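Local coordinates for protein DNA helicase uvsW (Enterobacteria phage T4, PDB 1RIF) that couples ATP hydrolysis to 3'-5' unwinding of duplex DNA and catalyses branch migration of Holliday junctions in phage T4 recombination and repair, at residues L161-T166 / Q213-Q218. The protein carries 1 engineered substitution. Numbering follows the deposited sequence.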
ATOM      1  N   LEU A 161      -7.073   0.356   6.702  1.00 15.43           N
ATOM      2  CA  LEU A 161      -7.746   1.166   5.683  1.00 15.34           C
ATOM      3  C   LEU A 161      -7.792   0.340   4.409  1.00 16.07           C
ATOM      4  O   LEU A 161      -6.754  -0.128   3.933  1.00 15.58           O
ATOM      5  CB  LEU A 161      -6.967   2.452   5.382  1.00 14.97           C
ATOM      6  CG  LEU A 161      -7.668   3.694   4.798  1.00 15.45           C
ATOM      7  CD1 LEU A 161      -6.705   4.372   3.843  1.00 15.01           C
ATOM      8  CD2 LEU A 161      -8.951   3.358   4.077  1.00 17.28           C
ATOM      9  N   ILE A 162      -8.991   0.160   3.864  1.00 15.00           N
ATOM     10  CA  ILE A 162      -9.162  -0.588   2.634  1.00 14.79           C
ATOM     11  C   ILE A 162      -9.798   0.359   1.628  1.00 13.97           C
ATOM     12  O   ILE A 162     -10.868   0.899   1.879  1.00 14.56           O
ATOM     13  CB  ILE A 162     -10.064  -1.811   2.864  1.00 15.88           C
ATOM     14  CG1 ILE A 162      -9.511  -2.629   4.032  1.00 16.00           C
ATOM     15  CG2 ILE A 162     -10.118  -2.683   1.597  1.00 15.13           C
ATOM     16  CD1 ILE A 162     -10.381  -3.787   4.414  1.00 20.62           C
ATOM     17  N   ILE A 163      -9.124   0.570   0.501  1.00 13.78           N
ATOM     18  CA  ILE A 163      -9.615   1.471  -0.546  1.00 13.50           C
ATOM     19  C   ILE A 163     -10.170   0.659  -1.722  1.00 13.38           C
ATOM     20  O   ILE A 163      -9.485  -0.193  -2.268  1.00 13.25           O
ATOM     21  CB  ILE A 163      -8.467   2.412  -1.051  1.00 12.72           C
ATOM     22  CG1 ILE A 163      -7.855   3.169   0.139  1.00 14.95           C
ATOM     23  CG2 ILE A 163      -9.001   3.410  -2.092  1.00 12.00           C
ATOM     24  CD1 ILE A 163      -6.682   4.101  -0.217  1.00 16.24           C
ATOM     25  N   VAL A 164     -11.417   0.913  -2.098  1.00 16.12           N
ATOM     26  CA  VAL A 164     -12.022   0.188  -3.210  1.00 18.05           C
ATOM     27  C   VAL A 164     -12.405   1.174  -4.312  1.00 19.33           C
ATOM     28  O   VAL A 164     -12.551   2.369  -4.056  1.00 19.65           O
ATOM     29  CB  VAL A 164     -13.279  -0.640  -2.759  1.00 17.16           C
ATOM     30  CG1 VAL A 164     -12.864  -1.693  -1.739  1.00 16.88           C
ATOM     31  CG2 VAL A 164     -14.363   0.277  -2.207  1.00 17.10           C
ATOM     32  N   PRO A 165     -12.560   0.686  -5.555  1.00 20.11           N
ATOM     33  CA  PRO A 165     -12.917   1.573  -6.667  1.00 20.63           C
ATOM     34  C   PRO A 165     -14.256   2.310  -6.635  1.00 21.27           C
ATOM     35  O   PRO A 165     -14.352   3.413  -7.178  1.00 23.03           O
ATOM     36  CB  PRO A 165     -12.761   0.673  -7.896  1.00 20.67           C
ATOM     37  CG  PRO A 165     -12.939  -0.703  -7.364  1.00 22.62           C
ATOM     38  CD  PRO A 165     -12.242  -0.670  -6.036  1.00 19.70           C
ATOM     39  N   THR A 166     -15.283   1.745  -5.999  1.00 20.02           N
ATOM     40  CA  THR A 166     -16.590   2.418  -5.966  1.00 18.93           C
ATOM     41  C   THR A 166     -17.330   2.269  -4.647  1.00 18.67           C
ATOM     42  O   THR A 166     -17.003   1.411  -3.829  1.00 19.34           O
ATOM     43  CB  THR A 166     -17.538   1.886  -7.063  1.00 18.61           C
ATOM     44  OG1 THR A 166     -17.911   0.536  -6.755  1.00 18.61           O
ATOM     45  CG2 THR A 166     -16.864   1.915  -8.427  1.00 18.46           C
ATOM     46  N   GLN A 213     -11.795   8.883  -3.876  1.00 22.41           N
ATOM     47  CA  GLN A 213     -12.341  10.233  -3.840  1.00 24.04           C
ATOM     48  C   GLN A 213     -12.723  10.695  -2.439  1.00 24.16           C
ATOM     49  O   GLN A 213     -12.638  11.880  -2.133  1.00 24.61           O
ATOM     50  CB  GLN A 213     -13.530  10.368  -4.798  1.00 27.17           C
ATOM     51  CG  GLN A 213     -14.855   9.853  -4.292  1.00 32.50           C
ATOM     52  CD  GLN A 213     -16.007  10.384  -5.125  1.00 34.67           C
ATOM     53  OE1 GLN A 213     -16.110  11.587  -5.338  1.00 36.02           O
ATOM     54  NE2 GLN A 213     -16.875   9.494  -5.600  1.00 36.30           N
ATOM     55  N   THR A 214     -13.142   9.766  -1.589  1.00 23.48           N
ATOM     56  CA  THR A 214     -13.496  10.116  -0.220  1.00 22.68           C
ATOM     57  C   THR A 214     -12.214  10.268   0.576  1.00 22.16           C
ATOM     58  O   THR A 214     -11.983  11.284   1.224  1.00 22.22           O
ATOM     59  CB  THR A 214     -14.340   9.018   0.441  1.00 22.04           C
ATOM     60  OG1 THR A 214     -15.643   9.002  -0.151  1.00 22.84           O
ATOM     61  CG2 THR A 214     -14.459   9.265   1.941  1.00 22.99           C
ATOM     62  N   VAL A 215     -11.386   9.232   0.507  1.00 22.36           N
ATOM     63  CA  VAL A 215     -10.118   9.166   1.212  1.00 21.17           C
ATOM     64  C   VAL A 215      -9.194  10.367   0.997  1.00 21.24           C
ATOM     65  O   VAL A 215      -8.608  10.881   1.950  1.00 20.70           O
ATOM     66  CB  VAL A 215      -9.389   7.853   0.832  1.00 20.81           C
ATOM     67  CG1 VAL A 215      -7.935   7.905   1.240  1.00 21.41           C
ATOM     68  CG2 VAL A 215     -10.088   6.680   1.498  1.00 20.45           C
ATOM     69  N   VAL A 216      -9.066  10.816  -0.245  1.00 20.90           N
ATOM     70  CA  VAL A 216      -8.202  11.950  -0.559  1.00 21.10           C
ATOM     71  C   VAL A 216      -8.616  13.249   0.155  1.00 21.80           C
ATOM     72  O   VAL A 216      -7.786  14.136   0.368  1.00 21.57           O
ATOM     73  CB  VAL A 216      -8.159  12.186  -2.096  1.00 23.02           C
ATOM     74  CG1 VAL A 216      -7.534  13.531  -2.403  1.00 27.35           C
ATOM     75  CG2 VAL A 216      -7.346  11.086  -2.772  1.00 21.26           C
ATOM     76  N   LYS A 217      -9.887  13.351   0.534  1.00 21.36           N
ATOM     77  CA  LYS A 217     -10.411  14.536   1.221  1.00 22.93           C
ATOM     78  C   LYS A 217     -10.269  14.483   2.737  1.00 24.16           C
ATOM     79  O   LYS A 217     -10.924  15.234   3.448  1.00 25.20           O
ATOM     80  CB  LYS A 217     -11.890  14.735   0.887  1.00 23.60           C
ATOM     81  CG  LYS A 217     -12.159  14.853  -0.596  1.00 25.21           C
ATOM     82  CD  LYS A 217     -13.611  15.170  -0.891  1.00 26.94           C
ATOM     83  CE  LYS A 217     -14.539  14.067  -0.431  1.00 27.70           C
ATOM     84  NZ  LYS A 217     -15.880  14.204  -1.084  1.00 28.41           N
ATOM     85  N   GLN A 218      -9.419  13.595   3.235  1.00 27.09           N
ATOM     86  CA  GLN A 218      -9.225  13.463   4.671  1.00 26.86           C
ATOM     87  C   GLN A 218      -7.959  14.183   5.114  1.00 27.09           C
ATOM     88  O   GLN A 218      -6.989  14.273   4.361  1.00 26.45           O
ATOM     89  CB  GLN A 218      -9.136  11.983   5.050  1.00 29.34           C
ATOM     90  CG  GLN A 218     -10.251  11.508   5.967  1.00 35.49           C
ATOM     91  CD  GLN A 218     -11.627  11.573   5.331  1.00 37.57           C
ATOM     92  OE1 GLN A 218     -12.639  11.489   6.019  1.00 39.87           O
ATOM     93  NE2 GLN A 218     -11.668  11.714   4.012  1.00 41.18           N
TER
HETATM   94  O   HOH W   1     -15.673   6.377  -6.461  1.00 43.11           O
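A water molecule bridges Pro165 and Gln213. It donates to the carbonyl O of Pro165 at 3.3 Å and accepts from NE2 of Gln213. Both bonds are weak, so this polar link is loose. The direct contact between the two segments is apolar and buried. Its centre is Val215, in the short helix 212-215, whose two methyls each meet a different residue of strand 159-163. CG1 of Val215 lies 4.3 Å from CD1 of Ile163. CG2 of Val215 lies 4.4 Å from CD2 of Leu161. The valine therefore sets one branch against each strand residue, and the fit is not tight. The CA-CB bonds of Leu161 and Val215 are each directed toward the opposite segment. That of Ile163 points neither at the helix nor away from it; chi1 of -55° sets the direction of CG1, and the extended chi2 of 178° then brings CD1 to Val215. Ile162, between them, turns the other way and packs on Met173 and Phe177 of helix 167-180. Phe223 and Ile245 also pack on Val215. Behind the contact, a type I turn from Val215 to Gln218 leads the chain away. It is closed by the bond from Gln218 N to Val215 O (3.1 Å), and Lys217 N also bonds to Thr214 O (3.0 Å).

Strand 159-163 is an inner strand of the parallel sheet. Its backbone bonds to strand 207-210 and to strand 226-232, which runs up to the predicted DEAH box. Thr166 caps the following helix through its OG1. The contact packs the C-terminal part of strand 159-163 against helix 212-215, which follows the neighbouring strand 207-210. This arrangement belongs to the first (N-terminal) RecA-like domain of SF2 helicases, which carries the ATP-binding motifs, and the sequence around Pro165 and Thr166 is consistent with motif Ia.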